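Local coordinates for alternansucrase (Leuconostoc mesenteroides, PDB 6HVG), which is a large multidomain enzyme of glycoside hydrolase family 70, combining a TIM-barrel catalytic core that binds calcium with repeats of the choline-binding type, at residues S493-S497 / T498-R502; A763-H767 / G768-N772; G1098-L1102 / D1103-N1107; K1183-D1186 / F1187-L1190. All coordinates share one frame; numbering follows the deposited sequence.

Contact 1 of 4, residues S493-S497 / T498-R502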
loop_
_atom_site.group_PDB
_atom_site.type_symbol
_atom_site.label_atom_id
_atom_site.label_comp_id
_atom_site.label_asym_id
_atom_site.label_seq_id
_atom_site.Cartn_x
_atom_site.Cartn_y
_atom_site.Cartn_z
ATOM N N SER A 493 0.882 -47.684 7.360
ATOM C CA SER A 493 1.283 -48.813 8.205
ATOM C C SER A 493 2.749 -48.718 8.629
ATOM O O SER A 493 3.074 -48.929 9.792
ATOM C CB SER A 493 1.023 -50.120 7.467
ATOM O OG SER A 493 -0.363 -50.270 7.248
ATOM N N LEU A 494 3.614 -48.355 7.689
ATOM C CA LEU A 494 5.046 -48.257 7.942
ATOM C C LEU A 494 5.363 -47.155 8.971
ATOM O O LEU A 494 6.117 -47.392 9.908
ATOM C CB LEU A 494 5.805 -48.014 6.627
ATOM C CG LEU A 494 7.334 -48.195 6.547
ATOM C CD1 LEU A 494 7.826 -49.510 7.171
ATOM C CD2 LEU A 494 7.791 -48.087 5.094
ATOM N N LYS A 495 4.766 -45.973 8.804
ATOM C CA LYS A 495 4.975 -44.827 9.703
ATOM C C LYS A 495 4.052 -44.768 10.932
ATOM O O LYS A 495 4.340 -44.022 11.860
ATOM C CB LYS A 495 4.840 -43.527 8.912
ATOM C CG LYS A 495 5.867 -43.382 7.794
ATOM C CD LYS A 495 6.140 -41.913 7.456
ATOM C CE LYS A 495 6.834 -41.741 6.105
ATOM N NZ LYS A 495 8.228 -42.254 6.103
ATOM N N LYS A 496 2.961 -45.548 10.926
ATOM C CA LYS A 496 1.948 -45.566 12.005
ATOM C C LYS A 496 1.335 -44.187 12.257
ATOM O O LYS A 496 0.952 -43.860 13.384
ATOM C CB LYS A 496 2.524 -46.122 13.308
ATOM C CG LYS A 496 3.265 -47.440 13.153
ATOM C CD LYS A 496 3.515 -48.120 14.502
ATOM C CE LYS A 496 4.330 -49.407 14.382
ATOM N NZ LYS A 496 3.528 -50.622 14.037
ATOM N N SER A 497 1.218 -43.395 11.193
ATOM C CA SER A 497 0.766 -41.994 11.273
ATOM C C SER A 497 0.088 -41.572 9.963
ATOM O O SER A 497 0.313 -42.180 8.919
ATOM C CB SER A 497 1.978 -41.080 11.536
ATOM O OG SER A 497 1.612 -39.760 11.925
ATOM N N THR A 498 -0.737 -40.533 10.031
ATOM C CA THR A 498 -1.264 -39.886 8.827
ATOM C C THR A 498 -0.797 -38.440 8.640
ATOM O O THR A 498 -1.230 -37.769 7.707
ATOM C CB THR A 498 -2.814 -39.894 8.814
ATOM O OG1 THR A 498 -3.338 -39.279 10.002
ATOM C CG2 THR A 498 -3.359 -41.305 8.702
ATOM N N GLU A 499 0.068 -37.948 9.522
ATOM C CA GLU A 499 0.490 -36.544 9.457
ATOM C C GLU A 499 1.340 -36.269 8.236
ATOM O O GLU A 499 1.274 -35.190 7.661
ATOM C CB GLU A 499 1.232 -36.115 10.737
ATOM C CG GLU A 499 0.388 -36.156 12.013
ATOM C CD GLU A 499 -0.852 -35.252 11.973
ATOM O OE1 GLU A 499 -0.778 -34.133 11.398
ATOM O OE2 GLU A 499 -1.906 -35.661 12.523
ATOM N N TRP A 500 2.157 -37.240 7.849
ATOM C CA TRP A 500 2.942 -37.138 6.609
ATOM C C TRP A 500 2.038 -36.876 5.381
ATOM O O TRP A 500 2.419 -36.140 4.467
ATOM C CB TRP A 500 3.790 -38.405 6.390
ATOM C CG TRP A 500 2.954 -39.564 6.053
ATOM C CD1 TRP A 500 2.299 -40.385 6.927
ATOM C CD2 TRP A 500 2.600 -39.999 4.739
ATOM N NE1 TRP A 500 1.589 -41.326 6.238
ATOM C CE2 TRP A 500 1.752 -41.112 4.890
ATOM C CE3 TRP A 500 2.927 -39.562 3.445
ATOM C CZ2 TRP A 500 1.221 -41.798 3.789
ATOM C CZ3 TRP A 500 2.397 -40.244 2.363
ATOM C CH2 TRP A 500 1.555 -41.353 2.543
ATOM N N LEU A 501 0.842 -37.481 5.380
ATOM C CA LEU A 501 -0.145 -37.313 4.303
ATOM C C LEU A 501 -0.838 -35.948 4.381
ATOM O O LEU A 501 -0.987 -35.274 3.373
ATOM C CB LEU A 501 -1.186 -38.433 4.355
ATOM C CG LEU A 501 -2.212 -38.545 3.215
ATOM C CD1 LEU A 501 -1.604 -38.812 1.845
ATOM C CD2 LEU A 501 -3.180 -39.669 3.534
ATOM N N ARG A 502 -1.219 -35.516 5.576
ATOM C CA ARG A 502 -1.770 -34.166 5.751
ATOM C C ARG A 502 -0.857 -33.129 5.103
ATOM O O ARG A 502 -1.311 -32.230 4.410
ATOM C CB ARG A 502 -1.950 -33.821 7.231
ATOM C CG ARG A 502 -3.043 -34.608 7.935
ATOM C CD ARG A 502 -4.403 -33.970 7.750
ATOM N NE ARG A 502 -5.455 -34.716 8.438
ATOM C CZ ARG A 502 -6.753 -34.429 8.390
ATOM N NH1 ARG A 502 -7.206 -33.414 7.673
ATOM N NH2 ARG A 502 -7.620 -35.182 9.047
#
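Lys-495 and Trp-500 meet across the short turn that links two consecutive helices, 474-495 and 499-511. The two side chains cross at about a right angle: the lysine reaches the pyrrole side of the indole through its aliphatic stem, with CD 4.2 Å from CD1 of Trp-500, approaching obliquely. The indole is swung back toward the turn because CG of Trp-500 sits between the backbone N and the carbonyl carbon (chi1 70°). That brings NE1 beside the carbonyl of Ser-497, which lies at the ring edge, in its plane; the NE1 to Ser-497 O bond is weak, 3.1 Å long and bent to 126°. Leu-501 CB lies over the centre of one indole face, while Gln-491 and Ile-492 of the earlier helix also touch the tryptophan. Lys-496, with positive phi, breaks the first helix. Thr-498 and Leu-501 pack on Trp-415, which places the start of the second helix against strand 415-416. Ser-497 caps that helix: its hydroxyl, anti to the backbone N (chi1 -167°), takes a nearly straight but weak bond from the first turn, Glu-499 N to Ser-497 OG, 3.4 Å.

Contact 2 of 4, residues A763-H767 / G768-N772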
loop_
_atom_site.group_PDB
_atom_site.type_symbol
_atom_site.label_atom_id
_atom_site.label_comp_id
_atom_site.label_asym_id
_atom_site.label_seq_id
_atom_site.Cartn_x
_atom_site.Cartn_y
_atom_site.Cartn_z
ATOM N N ALA A 763 15.172 2.732 4.906
ATOM C CA ALA A 763 16.501 2.522 5.484
ATOM C C ALA A 763 16.865 1.041 5.513
ATOM O O ALA A 763 17.975 0.670 5.159
ATOM C CB ALA A 763 16.566 3.108 6.874
ATOM N N MET A 764 15.911 0.195 5.888
ATOM C CA MET A 764 16.123 -1.263 5.921
ATOM C C MET A 764 16.351 -1.832 4.517
ATOM O O MET A 764 17.209 -2.681 4.313
ATOM C CB MET A 764 14.934 -1.960 6.578
ATOM C CG MET A 764 14.763 -1.552 8.031
ATOM S SD MET A 764 13.297 -2.175 8.862
ATOM C CE MET A 764 13.698 -3.930 9.032
ATOM N N ILE A 765 15.609 -1.295 3.551
ATOM C CA ILE A 765 15.706 -1.683 2.142
ATOM C C ILE A 765 17.066 -1.293 1.580
ATOM O O ILE A 765 17.738 -2.090 0.928
ATOM C CB ILE A 765 14.583 -1.024 1.292
ATOM C CG1 ILE A 765 13.207 -1.510 1.773
ATOM C CG2 ILE A 765 14.743 -1.368 -0.172
ATOM C CD1 ILE A 765 12.000 -0.839 1.139
ATOM N N ASP A 766 17.474 -0.059 1.846
ATOM C CA ASP A 766 18.748 0.461 1.356
ATOM C C ASP A 766 19.960 -0.319 1.862
ATOM O O ASP A 766 20.971 -0.340 1.194
ATOM C CB ASP A 766 18.905 1.923 1.766
ATOM C CG ASP A 766 19.733 2.727 0.783
ATOM O OD1 ASP A 766 19.449 2.700 -0.440
ATOM O OD2 ASP A 766 20.660 3.416 1.246
ATOM N N HIS A 767 19.863 -0.931 3.039
ATOM C CA HIS A 767 20.957 -1.719 3.611
ATOM C C HIS A 767 20.739 -3.240 3.452
ATOM O O HIS A 767 21.388 -4.053 4.124
ATOM C CB HIS A 767 21.167 -1.329 5.089
ATOM C CG HIS A 767 21.842 -0.002 5.277
ATOM N ND1 HIS A 767 21.207 1.199 5.039
ATOM C CD2 HIS A 767 23.096 0.311 5.672
ATOM C CE1 HIS A 767 22.040 2.196 5.274
ATOM N NE2 HIS A 767 23.194 1.683 5.663
ATOM N N GLY A 768 19.848 -3.618 2.537
ATOM C CA GLY A 768 19.608 -5.024 2.212
ATOM C C GLY A 768 18.977 -5.874 3.302
ATOM O O GLY A 768 19.037 -7.099 3.243
ATOM N N ILE A 769 18.352 -5.244 4.292
ATOM C CA ILE A 769 17.749 -5.982 5.403
ATOM C C ILE A 769 16.402 -6.596 5.007
ATOM O O ILE A 769 16.062 -7.692 5.439
ATOM C CB ILE A 769 17.611 -5.085 6.638
ATOM C CG1 ILE A 769 18.998 -4.567 7.004
ATOM C CG2 ILE A 769 16.981 -5.871 7.791
ATOM C CD1 ILE A 769 19.089 -3.946 8.378
ATOM N N ILE A 770 15.666 -5.893 4.161
ATOM C CA ILE A 770 14.464 -6.432 3.551
ATOM C C ILE A 770 14.478 -6.008 2.103
ATOM O O ILE A 770 15.233 -5.110 1.713
ATOM C CB ILE A 770 13.191 -5.894 4.211
ATOM C CG1 ILE A 770 13.153 -4.360 4.133
ATOM C CG2 ILE A 770 13.123 -6.366 5.647
ATOM C CD1 ILE A 770 11.904 -3.746 4.726
ATOM N N LYS A 771 13.613 -6.617 1.306
ATOM C CA LYS A 771 13.523 -6.262 -0.107
ATOM C C LYS A 771 12.348 -5.323 -0.394
ATOM O O LYS A 771 12.500 -4.336 -1.106
ATOM C CB LYS A 771 13.462 -7.535 -0.935
ATOM C CG LYS A 771 14.666 -8.429 -0.644
ATOM C CD LYS A 771 14.736 -9.681 -1.520
ATOM C CE LYS A 771 15.942 -10.555 -1.162
ATOM N NZ LYS A 771 15.996 -10.950 0.279
ATOM N N ASN A 772 11.196 -5.611 0.207
ATOM C CA ASN A 772 9.964 -4.853 -0.060
ATOM C C ASN A 772 9.393 -4.216 1.198
ATOM O O ASN A 772 9.570 -4.735 2.298
ATOM C CB ASN A 772 8.885 -5.783 -0.625
ATOM C CG ASN A 772 9.143 -6.190 -2.054
ATOM O OD1 ASN A 772 10.256 -6.092 -2.545
ATOM N ND2 ASN A 772 8.106 -6.649 -2.728
#
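Met-764 O, in the last turn of helix 757-766, accepts Ile-769 N at 2.8 Å, the shorter of the two bonds across the joint, with the donor tilted 23° from the carbonyl plane, and His-767 N adds a weak second bond. One residue on, Gly-768 N binds Ile-765 O at 3.1 Å, arriving from above the carbonyl plane. A third carbonyl of the last turn, Ala-763 O, is held from opposite faces of its plane by His-767 N and by the imidazole, whose ND1 lies 3.3 Å from Ala-763 O. This folds the imidazole back along the helix, and its ring also stacks with Phe-788. Beyond the glycine the chain lays two isoleucines against the helix. Ile-770 turns CG1 into the position between its backbone N and carbonyl carbon (chi1 58°), so that this branch enters the groove between two neighbours, 3.9 Å from Met-764 CB and 3.7 Å from Ile-765 CG1. Ile-769 instead offers its CG2 methyl, 4.0 Å from the CE end of Met-764, which bends at its last torsion. A CA-H...O contact from Ile-765 CA to Ile-770 O (3.5 Å) adds a nearly linear polar touch. Outside, Asp-766 pairs with Lys-801 and Tyr-802, while Phe-777 and Leu-782 pack on Met-764. The nested pair of bonds, Ile-769 N to Met-764 O around Gly-768 N to Ile-765 O, with apolar residues packed across them and a positive-phi glycine at C-prime, is the Schellman motif that ends a helix.

Contact 3 of 4, residues G1098-L1102 / D1103-N1107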
loop_
_atom_site.group_PDB
_atom_site.type_symbol
_atom_site.label_atom_id
_atom_site.label_comp_id
_atom_site.label_asym_id
_atom_site.label_seq_id
_atom_site.Cartn_x
_atom_site.Cartn_y
_atom_site.Cartn_z
ATOM N N GLY A 1098 -2.903 -15.025 3.786
ATOM C CA GLY A 1098 -2.654 -13.687 3.270
ATOM C C GLY A 1098 -1.434 -13.034 3.866
ATOM O O GLY A 1098 -0.692 -13.652 4.636
ATOM N N MET A 1099 -1.236 -11.770 3.509
ATOM C CA MET A 1099 -0.077 -11.021 3.968
ATOM C C MET A 1099 -0.288 -10.543 5.402
ATOM O O MET A 1099 -1.324 -9.985 5.738
ATOM C CB MET A 1099 0.177 -9.834 3.059
ATOM C CG MET A 1099 0.420 -10.219 1.614
ATOM S SD MET A 1099 0.895 -8.808 0.614
ATOM C CE MET A 1099 2.543 -8.495 1.233
ATOM N N SER A 1100 0.699 -10.800 6.252
ATOM C CA SER A 1100 0.750 -10.227 7.585
ATOM C C SER A 1100 1.113 -8.751 7.430
ATOM O O SER A 1100 1.822 -8.377 6.477
ATOM C CB SER A 1100 1.799 -10.964 8.411
ATOM O OG SER A 1100 1.686 -10.633 9.788
ATOM N N PHE A 1101 0.625 -7.906 8.336
ATOM C CA PHE A 1101 0.983 -6.476 8.311
ATOM C C PHE A 1101 1.921 -6.115 9.476
ATOM O O PHE A 1101 1.910 -6.792 10.494
ATOM C CB PHE A 1101 -0.285 -5.648 8.353
ATOM C CG PHE A 1101 -0.082 -4.206 8.026
ATOM C CD1 PHE A 1101 0.404 -3.822 6.795
ATOM C CD2 PHE A 1101 -0.404 -3.219 8.963
ATOM C CE1 PHE A 1101 0.596 -2.478 6.515
ATOM C CE2 PHE A 1101 -0.223 -1.884 8.697
ATOM C CZ PHE A 1101 0.276 -1.508 7.468
ATOM N N LEU A 1102 2.714 -5.049 9.332
ATOM C CA LEU A 1102 3.694 -4.683 10.364
ATOM C C LEU A 1102 3.092 -4.323 11.738
ATOM O O LEU A 1102 3.703 -4.595 12.770
ATOM C CB LEU A 1102 4.663 -3.606 9.874
ATOM C CG LEU A 1102 4.352 -2.102 9.838
ATOM C CD1 LEU A 1102 5.651 -1.383 9.611
ATOM C CD2 LEU A 1102 3.398 -1.745 8.721
ATOM N N ASP A 1103 1.885 -3.759 11.746
ATOM C CA ASP A 1103 1.140 -3.541 12.991
ATOM C C ASP A 1103 1.038 -4.812 13.814
ATOM O O ASP A 1103 1.115 -4.763 15.036
ATOM C CB ASP A 1103 -0.278 -3.042 12.717
ATOM C CG ASP A 1103 -0.322 -1.600 12.277
ATOM O OD1 ASP A 1103 0.762 -1.003 12.135
ATOM O OD2 ASP A 1103 -1.471 -1.085 12.054
ATOM N N SER A 1104 0.847 -5.940 13.139
ATOM C CA SER A 1104 0.606 -7.195 13.813
ATOM C C SER A 1104 1.899 -7.754 14.353
ATOM O O SER A 1104 1.990 -8.078 15.541
ATOM C CB SER A 1104 -0.071 -8.205 12.890
ATOM O OG SER A 1104 -0.600 -9.289 13.635
ATOM N N PHE A 1105 2.908 -7.878 13.512
ATOM C CA PHE A 1105 4.147 -8.513 13.970
ATOM C C PHE A 1105 5.063 -7.587 14.772
ATOM O O PHE A 1105 5.947 -8.068 15.484
ATOM C CB PHE A 1105 4.889 -9.239 12.825
ATOM C CG PHE A 1105 5.307 -8.366 11.669
ATOM C CD1 PHE A 1105 6.424 -7.560 11.776
ATOM C CD2 PHE A 1105 4.639 -8.422 10.451
ATOM C CE1 PHE A 1105 6.830 -6.772 10.724
ATOM C CE2 PHE A 1105 5.058 -7.631 9.382
ATOM C CZ PHE A 1105 6.151 -6.792 9.523
ATOM N N LEU A 1106 4.838 -6.276 14.698
ATOM C CA LEU A 1106 5.502 -5.352 15.617
ATOM C C LEU A 1106 4.698 -5.051 16.899
ATOM O O LEU A 1106 5.088 -4.215 17.694
ATOM C CB LEU A 1106 5.898 -4.054 14.897
ATOM C CG LEU A 1106 6.968 -4.173 13.794
ATOM C CD1 LEU A 1106 7.281 -2.806 13.218
ATOM C CD2 LEU A 1106 8.227 -4.796 14.353
ATOM N N ASN A 1107 3.586 -5.735 17.099
ATOM C CA ASN A 1107 2.850 -5.672 18.350
ATOM C C ASN A 1107 2.514 -4.270 18.843
ATOM O O ASN A 1107 2.423 -4.026 20.056
ATOM C CB ASN A 1107 3.607 -6.449 19.426
ATOM C CG ASN A 1107 3.842 -7.904 19.040
ATOM O OD1 ASN A 1107 3.025 -8.523 18.376
ATOM N ND2 ASN A 1107 4.963 -8.445 19.454
#
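Phe-1101 O, at the N-cap position of the short helix 1102-1105 in the family 70 region of the chain, meets Ser-1104 N in a backbone bond of 3.0 Å. It also takes Phe-1105 N, weakly, while Leu-1102 O receives Leu-1106 N at 2.8 Å. Ring contacts follow. Phe-1105 folds back over the helix start, its CG lying between backbone N and carbonyl carbon (chi1 60°), and takes Leu-1102 CA over one face as a CH-pi contact, 3.6 Å from the ring centroid and 22° off the normal. Phe-777 meets the same ring edge-to-face. Phe-1101 carries Leu-1102 CD2 over one face, offset toward the rim. Apolar ends meet at 4.2 Å between Leu-1102 CD1 and Leu-1106 CD1. Among polar groups, Ser-1104 OG bonds to Ser-1091 and Gly-1092, and Asp-1103 OD1 takes a bond from Asn-1108. The Asp-1103 carboxylate runs beside Phe-1101, both pointing the same way, their planes 73° apart, with OD2 at the ring edge, in plane, 3.7 Å from Phe-1101 CE2. Ser-1100 OG likewise lies at an edge, in the plane of the other ring, 3.7 Å from Phe-1105 CD2.

Contact 4 of 4, residues K1183-D1186 / F1187-L1190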
loop_
_atom_site.group_PDB
_atom_site.type_symbol
_atom_site.label_atom_id
_atom_site.label_comp_id
_atom_site.label_asym_id
_atom_site.label_seq_id
_atom_site.Cartn_x
_atom_site.Cartn_y
_atom_site.Cartn_z
ATOM N N LYS A 1183 -12.269 -4.615 -12.370
ATOM C CA LYS A 1183 -12.801 -4.590 -13.755
ATOM C C LYS A 1183 -12.771 -5.962 -14.439
ATOM O O LYS A 1183 -13.763 -6.383 -15.039
ATOM C CB LYS A 1183 -12.108 -3.514 -14.630
ATOM C CG LYS A 1183 -10.584 -3.581 -14.708
ATOM C CD LYS A 1183 -10.022 -2.688 -15.827
ATOM C CE LYS A 1183 -9.910 -1.209 -15.441
ATOM N NZ LYS A 1183 -8.666 -0.887 -14.677
ATOM N N ASP A 1184 -11.645 -6.668 -14.325
ATOM C CA ASP A 1184 -11.446 -7.928 -15.059
ATOM C C ASP A 1184 -11.283 -9.120 -14.110
ATOM O O ASP A 1184 -10.249 -9.797 -14.125
ATOM C CB ASP A 1184 -10.213 -7.803 -15.979
ATOM C CG ASP A 1184 -10.305 -6.606 -16.942
ATOM O OD1 ASP A 1184 -11.428 -6.285 -17.398
ATOM O OD2 ASP A 1184 -9.245 -5.987 -17.229
ATOM N N THR A 1185 -12.303 -9.369 -13.294
ATOM C CA THR A 1185 -12.237 -10.436 -12.319
ATOM C C THR A 1185 -13.341 -11.463 -12.534
ATOM O O THR A 1185 -14.516 -11.128 -12.733
ATOM C CB THR A 1185 -12.311 -9.939 -10.845
ATOM O OG1 THR A 1185 -12.049 -11.028 -9.956
ATOM C CG2 THR A 1185 -13.712 -9.399 -10.513
ATOM N N ASP A 1186 -12.937 -12.725 -12.446
ATOM C CA ASP A 1186 -13.883 -13.830 -12.447
ATOM C C ASP A 1186 -14.359 -14.090 -11.036
ATOM O O ASP A 1186 -15.292 -14.858 -10.846
ATOM C CB ASP A 1186 -13.240 -15.119 -12.994
ATOM C CG ASP A 1186 -12.502 -14.891 -14.291
ATOM O OD1 ASP A 1186 -13.023 -14.092 -15.114
ATOM O OD2 ASP A 1186 -11.400 -15.483 -14.454
ATOM N N PHE A 1187 -13.700 -13.478 -10.052
ATOM C CA PHE A 1187 -14.052 -13.668 -8.657
ATOM C C PHE A 1187 -15.251 -12.793 -8.290
ATOM O O PHE A 1187 -15.100 -11.702 -7.761
ATOM C CB PHE A 1187 -12.852 -13.370 -7.780
ATOM C CG PHE A 1187 -12.895 -14.040 -6.429
ATOM C CD1 PHE A 1187 -13.963 -13.848 -5.556
ATOM C CD2 PHE A 1187 -11.840 -14.840 -6.017
ATOM C CE1 PHE A 1187 -13.964 -14.432 -4.305
ATOM C CE2 PHE A 1187 -11.842 -15.410 -4.763
ATOM C CZ PHE A 1187 -12.907 -15.211 -3.911
ATOM N N VAL A 1188 -16.447 -13.287 -8.601
ATOM C CA VAL A 1188 -17.687 -12.608 -8.293
ATOM C C VAL A 1188 -18.667 -13.584 -7.658
ATOM O O VAL A 1188 -18.886 -14.678 -8.178
ATOM C CB VAL A 1188 -18.278 -11.991 -9.561
ATOM C CG1 VAL A 1188 -19.556 -11.224 -9.259
ATOM C CG2 VAL A 1188 -17.262 -11.061 -10.199
ATOM N N ASN A 1189 -19.246 -13.185 -6.527
ATOM C CA ASN A 1189 -20.202 -13.994 -5.782
ATOM C C ASN A 1189 -19.799 -15.455 -5.612
ATOM O O ASN A 1189 -20.640 -16.332 -5.731
ATOM C CB ASN A 1189 -21.575 -13.895 -6.423
ATOM C CG ASN A 1189 -22.122 -12.476 -6.408
ATOM O OD1 ASN A 1189 -22.229 -11.847 -5.376
ATOM N ND2 ASN A 1189 -22.505 -11.988 -7.553
ATOM N N LEU A 1190 -18.522 -15.705 -5.315
ATOM C CA LEU A 1190 -18.009 -17.072 -5.078
ATOM C C LEU A 1190 -17.956 -17.424 -3.595
ATOM O O LEU A 1190 -17.785 -16.553 -2.747
ATOM C CB LEU A 1190 -16.593 -17.251 -5.636
ATOM C CG LEU A 1190 -16.384 -16.905 -7.110
ATOM C CD1 LEU A 1190 -14.957 -17.248 -7.506
ATOM C CD2 LEU A 1190 -17.363 -17.632 -8.001
#
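Thr-1185 and Phe-1187 are joined by a side-chain-to-backbone bond in the loop between strands 1166-1175 and 1190-1197. Thr-1185 holds OG1 opposite its own N across the CA-CB bond (chi1 -172°), which swings the hydroxyl forward along the chain to accept Phe-1187 N at 3.0 Å, 146° at the hydrogen: an ST turn. The same torsion leaves the CG2 methyl between backbone N and carbonyl carbon, where it meets the CG2 methyl of Val-1188 at 3.9 Å, the two side chains slanting across one another. Val-1188 keeps CG2 beside its backbone N, and this branch also rests 3.7 Å from Thr-1185 O. Phe-1187 is the centre of an inverse gamma turn, its ends drawn together by a weak, bent bond from Val-1188 N to Asp-1186 O, 3.0 Å. Its ring leads away from the threonine, although its CB stays 3.3 Å from Thr-1185 OG1; Leu-1190 CD1 lies over one face of that ring, 3.9 Å above the plane and shifted toward the rim. Ala-1172 and Arg-1174 of strand 1166-1175 touch the phenylalanine as well, and opposite Ala-1172 Asn-1189 and Leu-1190 form a G1 beta bulge where strand 1190-1197 begins. Asp-1186 OD2 has a weak bond to Gln-1383. The buried Thr-1185 hydroxyl has two partners: it accepts Phe-1187 N and pairs with Asp-521 OD2; this is consistent with its hydrogen going to the carboxylate, so that one hydroxyl ties the loop backbone to a distant part of the chain.

All four contacts are local, strung in series along the chain without nesting or crossing. Contact 1 bends the chain between helices 474-495 and 499-511 at the periphery, about 34 Å or more, centre to centre, from the others. Contact 2 ends helix 757-766 and leads toward helix 779-793. Contact 3 opens the short helix after strand 1089-1090, and contact 4 turns the loop joining antiparallel strands 1166-1175 and 1190-1197. Contacts 2 and 3 lie closest, nearest atoms about 7 Å apart; Phe-777 and Leu-782 bridge them, as both touch Met-764 of contact 2 and Leu-1106 of contact 3. Contact 4 lies about 12 Å from contact 3 between nearest atoms.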